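Local coordinates for protein Blo t 1 allergen (Blomia tropicalis, PDB 5JT8) that is a mite allergen of the papain family, probably made as a cysteine protease precursor held inactive by its propeptide, at residues G111-N116 with V240-Q245; V250-H255 with L322-Y327; Q121-T126 with Y150-Q155. All coordinates share one frame; numbering follows the deposited sequence. Where two conformers were deposited one is given.

Interaction 1 of 3, residues G111-N116 with V240-Q245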
ATOM      1  N   GLY A 111      -3.804 -23.552  15.970  1.00 70.78           N
ATOM      2  CA  GLY A 111      -4.392 -24.775  15.449  1.00 72.50           C
ATOM      3  C   GLY A 111      -4.407 -24.880  13.939  1.00 71.96           C
ATOM      4  O   GLY A 111      -3.376 -25.118  13.303  1.00 72.74           O
ATOM      5  N   SER A 112      -5.594 -24.721  13.368  1.00 66.79           N
ATOM      6  CA  SER A 112      -5.774 -24.767  11.924  1.00 59.76           C
ATOM      7  C   SER A 112      -6.344 -23.437  11.469  1.00 50.87           C
ATOM      8  O   SER A 112      -6.968 -22.723  12.250  1.00 53.07           O
ATOM      9  CB  SER A 112      -6.701 -25.916  11.521  1.00 64.82           C
ATOM     10  OG  SER A 112      -7.899 -25.880  12.279  1.00 61.12           O
ATOM     11  N   LEU A 113      -6.123 -23.101  10.207  1.00 43.06           N
ATOM     12  CA  LEU A 113      -6.592 -21.833   9.677  1.00 38.60           C
ATOM     13  C   LEU A 113      -7.760 -22.060   8.723  1.00 38.44           C
ATOM     14  O   LEU A 113      -7.761 -23.027   7.966  1.00 38.92           O
ATOM     15  CB  LEU A 113      -5.454 -21.095   8.965  1.00 32.04           C
ATOM     16  CG  LEU A 113      -4.263 -20.719   9.852  1.00 44.37           C
ATOM     17  CD1 LEU A 113      -3.046 -20.271   9.046  1.00 35.11           C
ATOM     18  CD2 LEU A 113      -4.677 -19.641  10.837  1.00 53.62           C
ATOM     19  N   PRO A 114      -8.759 -21.166   8.761  1.00 33.49           N
ATOM     20  CA  PRO A 114      -9.862 -21.303   7.814  1.00 35.67           C
ATOM     21  C   PRO A 114      -9.345 -21.096   6.400  1.00 38.76           C
ATOM     22  O   PRO A 114      -8.368 -20.360   6.207  1.00 35.33           O
ATOM     23  CB  PRO A 114     -10.838 -20.200   8.234  1.00 35.98           C
ATOM     24  CG  PRO A 114     -10.041 -19.257   9.063  1.00 37.94           C
ATOM     25  CD  PRO A 114      -8.927 -20.025   9.681  1.00 33.58           C
ATOM     26  N   GLN A 115      -9.969 -21.763   5.439  1.00 31.53           N
ATOM     27  CA  GLN A 115      -9.554 -21.666   4.045  1.00 33.55           C
ATOM     28  C   GLN A 115      -9.728 -20.236   3.535  1.00 34.56           C
ATOM     29  O   GLN A 115      -8.902 -19.746   2.770  1.00 39.16           O
ATOM     30  CB  GLN A 115     -10.348 -22.647   3.161  1.00 36.45           C
ATOM     31  CG  GLN A 115      -9.911 -22.621   1.686  1.00 44.46           C
ATOM     32  CD  GLN A 115     -10.498 -23.755   0.840  1.00 55.74           C
ATOM     33  OE1 GLN A 115     -11.716 -23.874   0.697  1.00 61.03           O
ATOM     34  NE2 GLN A 115      -9.625 -24.578   0.260  1.00 54.00           N
ATOM     35  N   ASN A 116     -10.803 -19.571   3.955  1.00 35.40           N
ATOM     36  CA  ASN A 116     -11.056 -18.185   3.543  1.00 34.86           C
ATOM     37  C   ASN A 116     -11.227 -17.276   4.736  1.00 33.51           C
ATOM     38  O   ASN A 116     -11.851 -17.642   5.727  1.00 36.52           O
ATOM     39  CB  ASN A 116     -12.311 -18.077   2.662  1.00 33.49           C
ATOM     40  CG  ASN A 116     -12.245 -18.958   1.437  1.00 44.63           C
ATOM     41  OD1 ASN A 116     -11.537 -18.658   0.474  1.00 44.85           O
ATOM     42  ND2 ASN A 116     -12.992 -20.050   1.460  1.00 43.02           N
ATOM     43  N   VAL A 240       1.615 -15.149   8.699  1.00 31.06           N
ATOM     44  CA  VAL A 240       0.959 -13.936   8.231  1.00 27.36           C
ATOM     45  C   VAL A 240      -0.548 -14.076   8.352  1.00 25.26           C
ATOM     46  O   VAL A 240      -1.190 -13.192   8.904  1.00 21.53           O
ATOM     47  CB  VAL A 240       1.350 -13.599   6.784  1.00 24.51           C
ATOM     48  CG1 VAL A 240       0.548 -12.410   6.297  1.00 19.67           C
ATOM     49  CG2 VAL A 240       2.844 -13.283   6.726  1.00 22.04           C
ATOM     50  N   MET A 241      -1.103 -15.194   7.875  1.00 23.89           N
ATOM     51  CA  MET A 241      -2.549 -15.450   7.960  1.00 24.52           C
ATOM     52  C   MET A 241      -3.032 -15.464   9.402  1.00 28.65           C
ATOM     53  O   MET A 241      -4.068 -14.885   9.740  1.00 26.07           O
ATOM     54  CB  MET A 241      -2.936 -16.793   7.298  1.00 21.60           C
ATOM     55  CG  MET A 241      -2.676 -16.867   5.790  1.00 32.65           C
ATOM     56  SD  MET A 241      -2.484 -18.571   5.164  1.00 42.66           S
ATOM     57  CE  MET A 241      -4.139 -19.164   5.336  1.00 30.45           C
ATOM     58  N   TYR A 242      -2.299 -16.159  10.255  1.00 28.13           N
ATOM     59  CA  TYR A 242      -2.644 -16.133  11.664  1.00 34.16           C
ATOM     60  C   TYR A 242      -2.578 -14.719  12.287  1.00 32.31           C
ATOM     61  O   TYR A 242      -3.446 -14.335  13.086  1.00 27.65           O
ATOM     62  CB  TYR A 242      -1.737 -17.066  12.442  1.00 39.25           C
ATOM     63  CG  TYR A 242      -2.308 -17.287  13.797  1.00 49.93           C
ATOM     64  CD1 TYR A 242      -3.444 -18.072  13.964  1.00 58.11           C
ATOM     65  CD2 TYR A 242      -1.772 -16.647  14.905  1.00 58.02           C
ATOM     66  CE1 TYR A 242      -4.008 -18.246  15.211  1.00 64.12           C
ATOM     67  CE2 TYR A 242      -2.313 -16.818  16.152  1.00 62.77           C
ATOM     68  CZ  TYR A 242      -3.425 -17.623  16.304  1.00 68.01           C
ATOM     69  OH  TYR A 242      -3.964 -17.795  17.555  1.00 73.63           O
ATOM     70  N   THR A 243      -1.530 -13.970  11.946  1.00 23.63           N
ATOM     71  CA  THR A 243      -1.397 -12.582  12.415  1.00 27.91           C
ATOM     72  C   THR A 243      -2.599 -11.751  11.978  1.00 27.41           C
ATOM     73  O   THR A 243      -3.169 -10.999  12.767  1.00 30.14           O
ATOM     74  CB  THR A 243      -0.093 -11.954  11.897  1.00 29.91           C
ATOM     75  OG1 THR A 243       1.017 -12.685  12.441  1.00 25.08           O
ATOM     76  CG2 THR A 243       0.005 -10.445  12.267  1.00 17.24           C
ATOM     77  N   ILE A 244      -3.011 -11.932  10.726  1.00 29.15           N
ATOM     78  CA  ILE A 244      -4.164 -11.223  10.186  1.00 28.46           C
ATOM     79  C   ILE A 244      -5.422 -11.604  10.942  1.00 28.96           C
ATOM     80  O   ILE A 244      -6.239 -10.746  11.277  1.00 28.72           O
ATOM     81  CB  ILE A 244      -4.338 -11.514   8.693  1.00 27.53           C
ATOM     82  CG1 ILE A 244      -3.240 -10.792   7.902  1.00 26.89           C
ATOM     83  CG2 ILE A 244      -5.738 -11.100   8.213  1.00 27.80           C
ATOM     84  CD1 ILE A 244      -3.117 -11.275   6.451  1.00 24.30           C
ATOM     85  N   GLN A 245      -5.569 -12.896  11.217  1.00 25.85           N
ATOM     86  CA  GLN A 245      -6.715 -13.378  11.968  1.00 26.63           C
ATOM     87  C   GLN A 245      -6.758 -12.816  13.403  1.00 30.05           C
ATOM     88  O   GLN A 245      -7.825 -12.407  13.871  1.00 29.80           O
ATOM     89  CB  GLN A 245      -6.728 -14.907  12.019  1.00 26.81           C
ATOM     90  CG  GLN A 245      -7.993 -15.464  12.679  1.00 33.90           C
ATOM     91  CD  GLN A 245      -8.060 -16.997  12.718  1.00 36.83           C
ATOM     92  OE1 GLN A 245      -9.107 -17.582  12.458  1.00 40.54           O
ATOM     93  NE2 GLN A 245      -6.961 -17.632  13.079  1.00 34.73           N
TER

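Interaction 2 of 3, residues V250-H255 with L322-Y327. Unlike the reference sequence in segment 322-327: Tyr327 (reference Phe).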
ATOM      1  N   VAL A 250      -2.924  -6.094   8.105  1.00 26.92           N
ATOM      2  CA  VAL A 250      -1.508  -5.834   8.319  1.00 22.11           C
ATOM      3  C   VAL A 250      -0.906  -5.042   7.158  1.00 21.51           C
ATOM      4  O   VAL A 250      -1.360  -5.157   6.020  1.00 22.74           O
ATOM      5  CB  VAL A 250      -0.730  -7.155   8.506  1.00 26.38           C
ATOM      6  CG1 VAL A 250      -1.270  -7.916   9.735  1.00 20.21           C
ATOM      7  CG2 VAL A 250      -0.815  -8.021   7.256  1.00 22.42           C
ATOM      8  N   VAL A 251       0.089  -4.215   7.465  1.00 19.38           N
ATOM      9  CA  VAL A 251       0.891  -3.536   6.447  1.00 21.49           C
ATOM     10  C   VAL A 251       1.890  -4.522   5.884  1.00 22.06           C
ATOM     11  O   VAL A 251       2.499  -5.288   6.636  1.00 25.38           O
ATOM     12  CB  VAL A 251       1.671  -2.325   7.012  1.00 24.71           C
ATOM     13  CG1 VAL A 251       2.549  -1.689   5.927  1.00 22.03           C
ATOM     14  CG2 VAL A 251       0.728  -1.306   7.600  1.00 26.22           C
ATOM     15  N   ILE A 252       2.039  -4.524   4.564  1.00 25.26           N
ATOM     16  CA  ILE A 252       3.129  -5.233   3.914  1.00 27.03           C
ATOM     17  C   ILE A 252       3.866  -4.290   2.964  1.00 25.59           C
ATOM     18  O   ILE A 252       3.327  -3.290   2.512  1.00 25.90           O
ATOM     19  CB  ILE A 252       2.647  -6.468   3.104  1.00 22.78           C
ATOM     20  CG1 ILE A 252       1.704  -6.029   1.982  1.00 21.42           C
ATOM     21  CG2 ILE A 252       1.933  -7.478   3.994  1.00 22.15           C
ATOM     22  CD1 ILE A 252       1.527  -7.075   0.884  1.00 23.76           C
ATOM     23  N   TYR A 253       5.118  -4.611   2.687  1.00 24.48           N
ATOM     24  CA  TYR A 253       5.899  -3.887   1.699  0.51 32.04           C
ATOM     25  C   TYR A 253       6.197  -4.795   0.538  1.00 38.48           C
ATOM     26  O   TYR A 253       6.671  -5.914   0.731  1.00 40.04           O
ATOM     27  CB  TYR A 253       7.195  -3.371   2.292  0.51 32.88           C
ATOM     28  CG  TYR A 253       7.063  -2.004   2.887  0.51 31.31           C
ATOM     29  CD1 TYR A 253       6.439  -1.825   4.106  0.51 25.68           C
ATOM     30  CD2 TYR A 253       7.553  -0.887   2.222  0.51 32.56           C
ATOM     31  CE1 TYR A 253       6.317  -0.580   4.656  0.51 30.45           C
ATOM     32  CE2 TYR A 253       7.432   0.374   2.772  0.51 34.62           C
ATOM     33  CZ  TYR A 253       6.812   0.520   3.994  0.51 31.56           C
ATOM     34  OH  TYR A 253       6.677   1.766   4.563  0.51 34.14           O
ATOM     35  N   MET A 254       5.911  -4.328  -0.667  1.00 31.70           N
ATOM     36  CA  MET A 254       6.107  -5.176  -1.816  1.00 36.62           C
ATOM     37  C   MET A 254       6.587  -4.401  -3.041  1.00 36.43           C
ATOM     38  O   MET A 254       6.929  -3.223  -2.963  1.00 34.26           O
ATOM     39  CB  MET A 254       4.814  -5.952  -2.111  1.00 37.20           C
ATOM     40  CG  MET A 254       3.550  -5.169  -1.887  1.00 36.89           C
ATOM     41  SD  MET A 254       3.240  -4.115  -3.303  1.00 41.71           S
ATOM     42  CE  MET A 254       3.285  -5.354  -4.603  1.00 33.76           C
ATOM     43  N   HIS A 255       6.641  -5.095  -4.170  1.00 35.94           N
ATOM     44  CA  HIS A 255       7.183  -4.527  -5.388  1.00 40.08           C
ATOM     45  C   HIS A 255       6.041  -3.926  -6.220  1.00 40.43           C
ATOM     46  O   HIS A 255       5.582  -4.523  -7.195  1.00 42.04           O
ATOM     47  CB  HIS A 255       7.956  -5.604  -6.172  1.00 29.48           C
ATOM     48  CG  HIS A 255       8.792  -5.055  -7.285  1.00 40.44           C
ATOM     49  ND1 HIS A 255       9.754  -5.801  -7.934  1.00 47.38           N
ATOM     50  CD2 HIS A 255       8.822  -3.825  -7.856  1.00 39.96           C
ATOM     51  CE1 HIS A 255      10.338  -5.056  -8.856  1.00 48.34           C
ATOM     52  NE2 HIS A 255       9.786  -3.855  -8.833  1.00 41.71           N
ATOM     53  N   LEU A 322       6.329 -11.072  -5.227  1.00 27.35           N
ATOM     54  CA  LEU A 322       6.561  -9.633  -5.126  1.00 27.03           C
ATOM     55  C   LEU A 322       7.003  -9.167  -3.732  1.00 25.97           C
ATOM     56  O   LEU A 322       6.786  -8.021  -3.385  1.00 28.67           O
ATOM     57  CB  LEU A 322       5.291  -8.869  -5.525  1.00 26.96           C
ATOM     58  CG  LEU A 322       4.793  -9.031  -6.958  1.00 35.32           C
ATOM     59  CD1 LEU A 322       3.327  -8.692  -7.019  1.00 33.40           C
ATOM     60  CD2 LEU A 322       5.577  -8.130  -7.917  1.00 33.77           C
ATOM     61  N   GLY A 323       7.584 -10.061  -2.933  1.00 30.37           N
ATOM     62  CA  GLY A 323       8.059  -9.713  -1.599  1.00 24.77           C
ATOM     63  C   GLY A 323       6.985  -9.411  -0.552  1.00 33.64           C
ATOM     64  O   GLY A 323       7.261  -8.772   0.466  1.00 23.66           O
ATOM     65  N   ILE A 324       5.768  -9.888  -0.794  1.00 23.60           N
ATOM     66  CA  ILE A 324       4.643  -9.715   0.125  1.00 22.76           C
ATOM     67  C   ILE A 324       4.961 -10.133   1.569  1.00 26.53           C
ATOM     68  O   ILE A 324       4.548  -9.461   2.521  1.00 22.04           O
ATOM     69  CB  ILE A 324       3.423 -10.520  -0.381  1.00 23.21           C
ATOM     70  CG1 ILE A 324       2.719  -9.748  -1.497  1.00 24.82           C
ATOM     71  CG2 ILE A 324       2.443 -10.863   0.755  1.00 22.36           C
ATOM     72  CD1 ILE A 324       1.773 -10.626  -2.311  1.00 24.42           C
ATOM     73  N   ASN A 325       5.704 -11.227   1.727  1.00 22.15           N
ATOM     74  CA  ASN A 325       6.073 -11.719   3.056  1.00 21.51           C
ATOM     75  C   ASN A 325       7.304 -11.061   3.699  1.00 27.99           C
ATOM     76  O   ASN A 325       7.722 -11.469   4.781  1.00 29.28           O
ATOM     77  CB  ASN A 325       6.342 -13.232   3.006  1.00 24.57           C
ATOM     78  CG  ASN A 325       5.146 -14.034   2.540  1.00 29.25           C
ATOM     79  OD1 ASN A 325       4.688 -13.889   1.406  1.00 22.91           O
ATOM     80  ND2 ASN A 325       4.644 -14.909   3.417  1.00 28.60           N
ATOM     81  N   ASN A 326       7.917 -10.091   3.036  1.00 26.37           N
ATOM     82  CA  ASN A 326       9.196  -9.578   3.520  1.00 30.22           C
ATOM     83  C   ASN A 326       9.048  -8.758   4.798  1.00 30.41           C
ATOM     84  O   ASN A 326       9.780  -8.966   5.760  1.00 23.90           O
ATOM     85  CB  ASN A 326       9.892  -8.737   2.437  1.00 34.72           C
ATOM     86  CG  ASN A 326      10.418  -9.582   1.279  1.00 36.56           C
ATOM     87  OD1 ASN A 326      10.420 -10.811   1.345  1.00 34.00           O
ATOM     88  ND2 ASN A 326      10.897  -8.919   0.226  1.00 27.11           N
ATOM     89  N   TYR A 327       8.085  -7.843   4.805  1.00 27.26           N
ATOM     90  CA  TYR A 327       7.971  -6.843   5.864  1.00 23.63           C
ATOM     91  C   TYR A 327       6.537  -6.649   6.305  1.00 21.62           C
ATOM     92  O   TYR A 327       5.879  -5.664   5.947  1.00 24.24           O
ATOM     93  CB  TYR A 327       8.528  -5.491   5.406  1.00 21.10           C
ATOM     94  CG  TYR A 327       9.938  -5.539   4.898  1.00 30.83           C
ATOM     95  CD1 TYR A 327      11.010  -5.681   5.775  1.00 32.29           C
ATOM     96  CD2 TYR A 327      10.208  -5.430   3.539  1.00 22.72           C
ATOM     97  CE1 TYR A 327      12.313  -5.708   5.308  1.00 39.50           C
ATOM     98  CE2 TYR A 327      11.503  -5.467   3.065  1.00 28.67           C
ATOM     99  CZ  TYR A 327      12.551  -5.609   3.953  1.00 35.36           C
ATOM    100  OH  TYR A 327      13.833  -5.638   3.480  1.00 35.64           O
TER
HETATM  101  O   HOH W   1       6.177  -7.328   2.890  1.00 27.12           O

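Interaction 3 of 3, residues Q121-T126 with Y150-Q155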
ATOM      1  N   GLN A 121     -15.555  -8.591   5.032  1.00 40.36           N
ATOM      2  CA  GLN A 121     -16.842  -9.206   5.314  1.00 40.89           C
ATOM      3  C   GLN A 121     -17.095  -9.319   6.801  1.00 37.33           C
ATOM      4  O   GLN A 121     -18.229  -9.506   7.216  1.00 38.38           O
ATOM      5  CB  GLN A 121     -16.941 -10.594   4.666  1.00 52.14           C
ATOM      6  CG  GLN A 121     -17.307 -10.531   3.190  1.00 65.16           C
ATOM      7  CD  GLN A 121     -17.129 -11.850   2.479  1.00 80.12           C
ATOM      8  OE1 GLN A 121     -17.683 -12.870   2.890  1.00 90.81           O
ATOM      9  NE2 GLN A 121     -16.358 -11.841   1.398  1.00 81.48           N
ATOM     10  N   LYS A 122     -16.041  -9.209   7.603  1.00 39.61           N
ATOM     11  CA  LYS A 122     -16.186  -9.349   9.050  1.00 49.27           C
ATOM     12  C   LYS A 122     -16.375  -7.986   9.722  1.00 47.72           C
ATOM     13  O   LYS A 122     -16.728  -7.887  10.903  1.00 42.96           O
ATOM     14  CB  LYS A 122     -14.964 -10.064   9.646  1.00 51.10           C
ATOM     15  CG  LYS A 122     -14.521 -11.296   8.872  1.00 52.12           C
ATOM     16  CD  LYS A 122     -13.859 -12.315   9.779  1.00 53.38           C
ATOM     17  CE  LYS A 122     -14.897 -13.030  10.645  1.00 59.90           C
ATOM     18  NZ  LYS A 122     -14.296 -14.105  11.492  1.00 64.71           N
ATOM     19  N   ALA A 123     -16.137  -6.933   8.956  1.00 36.74           N
ATOM     20  CA  ALA A 123     -16.113  -5.597   9.500  1.00 36.78           C
ATOM     21  C   ALA A 123     -16.385  -4.636   8.369  1.00 39.52           C
ATOM     22  O   ALA A 123     -16.183  -4.969   7.194  1.00 35.29           O
ATOM     23  CB  ALA A 123     -14.755  -5.299  10.160  1.00 39.67           C
ATOM     24  N   ARG A 124     -16.873  -3.454   8.713  1.00 36.31           N
ATOM     25  CA  ARG A 124     -17.080  -2.438   7.704  1.00 45.97           C
ATOM     26  C   ARG A 124     -15.775  -1.692   7.640  1.00 39.46           C
ATOM     27  O   ARG A 124     -15.503  -0.873   8.498  1.00 38.37           O
ATOM     28  CB  ARG A 124     -18.251  -1.508   8.049  1.00 56.10           C
ATOM     29  CG  ARG A 124     -19.395  -1.565   7.033  1.00 70.63           C
ATOM     30  CD  ARG A 124     -20.436  -0.451   7.229  1.00 79.67           C
ATOM     31  NE  ARG A 124     -20.560  -0.037   8.625  1.00 83.69           N
ATOM     32  CZ  ARG A 124     -20.386   1.213   9.053  1.00 86.70           C
ATOM     33  NH1 ARG A 124     -20.090   2.176   8.187  1.00 89.53           N
ATOM     34  NH2 ARG A 124     -20.512   1.503  10.346  1.00 82.47           N
ATOM     35  N   LEU A 125     -14.939  -2.025   6.663  1.00 35.42           N
ATOM     36  CA  LEU A 125     -13.660  -1.344   6.519  1.00 34.74           C
ATOM     37  C   LEU A 125     -13.918  -0.014   5.864  1.00 33.69           C
ATOM     38  O   LEU A 125     -14.983   0.190   5.277  1.00 37.19           O
ATOM     39  CB  LEU A 125     -12.680  -2.176   5.703  1.00 29.44           C
ATOM     40  CG  LEU A 125     -12.342  -3.484   6.410  1.00 34.25           C
ATOM     41  CD1 LEU A 125     -11.293  -4.254   5.613  1.00 35.61           C
ATOM     42  CD2 LEU A 125     -11.873  -3.198   7.835  1.00 31.56           C
ATOM     43  N   THR A 126     -12.964   0.903   5.973  1.00 30.46           N
ATOM     44  CA  THR A 126     -13.189   2.237   5.434  1.00 37.01           C
ATOM     45  C   THR A 126     -12.982   2.223   3.925  1.00 36.33           C
ATOM     46  O   THR A 126     -12.389   1.294   3.368  1.00 30.30           O
ATOM     47  CB  THR A 126     -12.269   3.288   6.098  1.00 37.45           C
ATOM     48  OG1 THR A 126     -10.900   2.950   5.857  1.00 33.21           O
ATOM     49  CG2 THR A 126     -12.526   3.342   7.611  1.00 34.40           C
ATOM     50  N   TYR A 150     -10.148   0.341  14.454  1.00 26.18           N
ATOM     51  CA  TYR A 150     -11.229   1.087  15.114  1.00 26.08           C
ATOM     52  C   TYR A 150     -12.580   0.549  14.685  1.00 26.41           C
ATOM     53  O   TYR A 150     -13.531   0.518  15.473  1.00 30.21           O
ATOM     54  CB  TYR A 150     -11.134   2.601  14.835  1.00 33.10           C
ATOM     55  CG  TYR A 150     -10.181   3.268  15.797  1.00 35.73           C
ATOM     56  CD1 TYR A 150     -10.625   3.755  17.023  1.00 40.12           C
ATOM     57  CD2 TYR A 150      -8.835   3.358  15.506  1.00 24.84           C
ATOM     58  CE1 TYR A 150      -9.748   4.332  17.925  1.00 37.19           C
ATOM     59  CE2 TYR A 150      -7.944   3.938  16.394  1.00 30.33           C
ATOM     60  CZ  TYR A 150      -8.405   4.420  17.604  1.00 36.71           C
ATOM     61  OH  TYR A 150      -7.522   4.996  18.492  1.00 37.47           O
ATOM     62  N   SER A 151     -12.674   0.100  13.443  1.00 27.08           N
ATOM     63  CA  SER A 151     -13.938  -0.477  12.972  1.00 28.59           C
ATOM     64  C   SER A 151     -14.137  -1.840  13.650  1.00 26.29           C
ATOM     65  O   SER A 151     -15.187  -2.130  14.217  1.00 32.04           O
ATOM     66  CB  SER A 151     -13.937  -0.621  11.445  1.00 32.18           C
ATOM     67  OG  SER A 151     -15.202  -1.063  10.976  1.00 35.56           O
ATOM     68  N   ILE A 152     -13.092  -2.657  13.612  1.00 27.77           N
ATOM     69  CA  ILE A 152     -13.153  -3.998  14.166  1.00 29.16           C
ATOM     70  C   ILE A 152     -13.439  -4.010  15.686  1.00 34.13           C
ATOM     71  O   ILE A 152     -14.332  -4.717  16.149  1.00 34.17           O
ATOM     72  CB  ILE A 152     -11.853  -4.750  13.872  1.00 29.84           C
ATOM     73  CG1 ILE A 152     -11.705  -4.961  12.358  1.00 22.95           C
ATOM     74  CG2 ILE A 152     -11.854  -6.082  14.586  1.00 29.26           C
ATOM     75  CD1 ILE A 152     -10.330  -5.485  11.938  1.00 22.01           C
ATOM     76  N   GLN A 153     -12.718  -3.204  16.460  1.00 27.71           N
ATOM     77  CA  GLN A 153     -12.819  -3.301  17.918  1.00 26.04           C
ATOM     78  C   GLN A 153     -13.821  -2.326  18.527  1.00 26.14           C
ATOM     79  O   GLN A 153     -14.295  -2.533  19.638  1.00 31.18           O
ATOM     80  CB  GLN A 153     -11.426  -3.118  18.540  1.00 28.12           C
ATOM     81  CG  GLN A 153     -10.482  -4.206  18.078  1.00 29.88           C
ATOM     82  CD  GLN A 153      -9.127  -4.151  18.737  1.00 34.59           C
ATOM     83  OE1 GLN A 153      -8.234  -3.437  18.285  1.00 36.68           O
ATOM     84  NE2 GLN A 153      -8.953  -4.927  19.790  1.00 34.93           N
ATOM     85  N   LYS A 154     -14.182  -1.278  17.804  1.00 27.98           N
ATOM     86  CA  LYS A 154     -15.072  -0.280  18.393  1.00 31.53           C
ATOM     87  C   LYS A 154     -16.259   0.042  17.497  1.00 28.51           C
ATOM     88  O   LYS A 154     -17.111   0.808  17.886  1.00 29.84           O
ATOM     89  CB  LYS A 154     -14.286   1.010  18.721  1.00 31.08           C
ATOM     90  CG  LYS A 154     -13.131   0.805  19.700  1.00 34.84           C
ATOM     91  CD  LYS A 154     -12.227   2.042  19.820  1.00 45.98           C
ATOM     92  CE  LYS A 154     -12.725   3.038  20.869  1.00 51.00           C
ATOM     93  NZ  LYS A 154     -12.842   2.424  22.229  1.00 47.65           N
ATOM     94  N   GLN A 155     -16.326  -0.568  16.312  1.00 34.67           N
ATOM     95  CA  GLN A 155     -17.393  -0.268  15.346  1.00 37.15           C
ATOM     96  C   GLN A 155     -17.463   1.235  15.125  1.00 30.35           C
ATOM     97  O   GLN A 155     -18.542   1.819  15.104  1.00 32.88           O
ATOM     98  CB  GLN A 155     -18.765  -0.803  15.811  1.00 36.65           C
ATOM     99  CG  GLN A 155     -18.824  -2.319  16.071  1.00 39.96           C
ATOM    100  CD  GLN A 155     -18.071  -2.744  17.343  1.00 43.50           C
ATOM    101  OE1 GLN A 155     -18.289  -2.193  18.424  1.00 55.23           O
ATOM    102  NE2 GLN A 155     -17.175  -3.714  17.205  1.00 42.26           N
TER
HETATM  103  O   HOH W   2     -17.373  -3.327  11.662  1.00 49.98           O

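Interaction 1 of 3, residues G111-N116 with V240-Q245
Leu113 packs its two methyls against Met241 and Tyr242 of helix 237-247, in a surface contact between a loop and a helix. Its CG lies anti to its carbonyl carbon (chi1 -62°), and the branch beyond forks toward the helix. On one side CD1 rests 3.9 Å from CB of Met241 and 4.0 Å from CE of the same residue, because the methionine chain bends at its last torsion and turns the methyl back onto leucine. On the other side CD2 meets the edge of the Tyr242 ring, in its plane, 3.7 Å from CD1 of the tyrosine, with the two side chains at about a right angle; the tyrosine ring also stacks with that of Tyr110. This fork is the tight part of the contact. The looser, partly exposed side lies by Gln245, whose extended chain brings OE1 to 3.7 Å from CD of Pro114, tip to tip, and NE2 to 3.8 Å from CD2 of Leu113; these are packing contacts only. As in other papain-like enzymes, the chain here runs over the outside of the beta-barrel domain on its way into strand 117-118. Pro114 O accepts a hydrogen bond from Trp288 NE1 and Asn116 OD1 one from Thr290 N, both on strand 281-291, while Met241 also touches Trp288 and Trp297 of strand 294-300.

Interaction 2 of 3, residues V250-H255 with L322-Y327
Met254 and His255 meet Leu322 where strand 250-254, part of the beta-barrel domain of the papain fold, is flanked by the loop leading into strand 329-332. His255 N donates to Leu322 O over 3.0 Å, a bent bond with 140° at the hydrogen. The Met254 and Leu322 side chains lie side by side and point the same way, CE of the methionine 4.1 Å from CD1 of the leucine, while CD2 of Leu322 turns to the His255 backbone and CB. Two residues back along the strand from Met254, Ile252 holds CG1 between its backbone N and carbonyl carbon (chi1 62°), the crowded position, and the CD1 beyond it touches both branches of Ile324, 3.8 Å from CG1. On the backbone, Ile252 CA points its hydrogen at Tyr327 O (3.4 Å, 157° at the hydrogen), and Tyr253 CB lies beside CD2 of Tyr327.

A water joins the strand and the loop: it accepts from Tyr327 N at 2.8 Å and sits 2.6 Å from Tyr253 O and 2.7 Å from Ile324 O, among more acceptors than its two protons can serve at once.

Further out, the strand is held by backbone bonds of Val250 and Ile252 to Leu285 and Val283 of strand 281-291, and Val251 makes a backbone hydrogen bond with Thr329. His255 ND1 is hydrogen-bonded to Asp276 OD2. The loop is folded on itself: Asn326 bonds through OD1 to Asn320 ND2 and through ND2 to Asp276 O, and its backbone N reaches Gly323 O at 3.0 Å, closing the turn.

Interaction 3 of 3, residues Q121-T126 with Y150-Q155
Ser151 holds OG anti to its own backbone N (chi1 -175°), which carries the hydroxyl to Arg124, and Ile152 holds CG1 anti to its carbonyl carbon (chi1 -65°), which lays that carbon against Ala123. Both sit near the C-terminal end of helix 139-154, the long central helix of the helical domain in the papain fold, which starts just after the oxidised Cys137. The serine OG donates to the Arg124 carbonyl O at 2.5 Å, approaching from above the carbonyl plane, 40° out of it; the shortness of this bond is doubtful. Beside it, CB of Ala123 packs 3.8 Å from CG1 of Ile152, the apolar half of this small contact. The two halves tie the chain leaving the short helix 119-122 to the flank of the long one. Ile152 and Leu125 also both touch Trp119, and Thr126 OG1 bonds to Glu147 OE1 a turn earlier on the long helix, extending the link along its side. A water completes a second bridge between the same residues: it accepts from Arg124 N at 3.0 Å and donates to Ser151 OG at 3.2 Å.

Overall arrangement
Along the chain, interaction 3 is nested inside the loop closed by interaction 1, and interaction 2 follows both. Interactions 1 and 2 have centres about 17 Å apart and touch: helix 237-247 is followed closely by strand 250-254, and Ile244 and Thr243 pack on Val250; Val240 also touches Asn325. Interaction 3 touches neither; its centre is about 18 Å from that of interaction 1 and about 23 Å from that of interaction 2. Interaction 2 is buried in the beta-barrel half of the papain fold and interaction 1 lies on its surface, whereas interaction 3 joins residues 121-126 to the central helix of the other half, so the run 111-126 makes contacts with both halves of the fold.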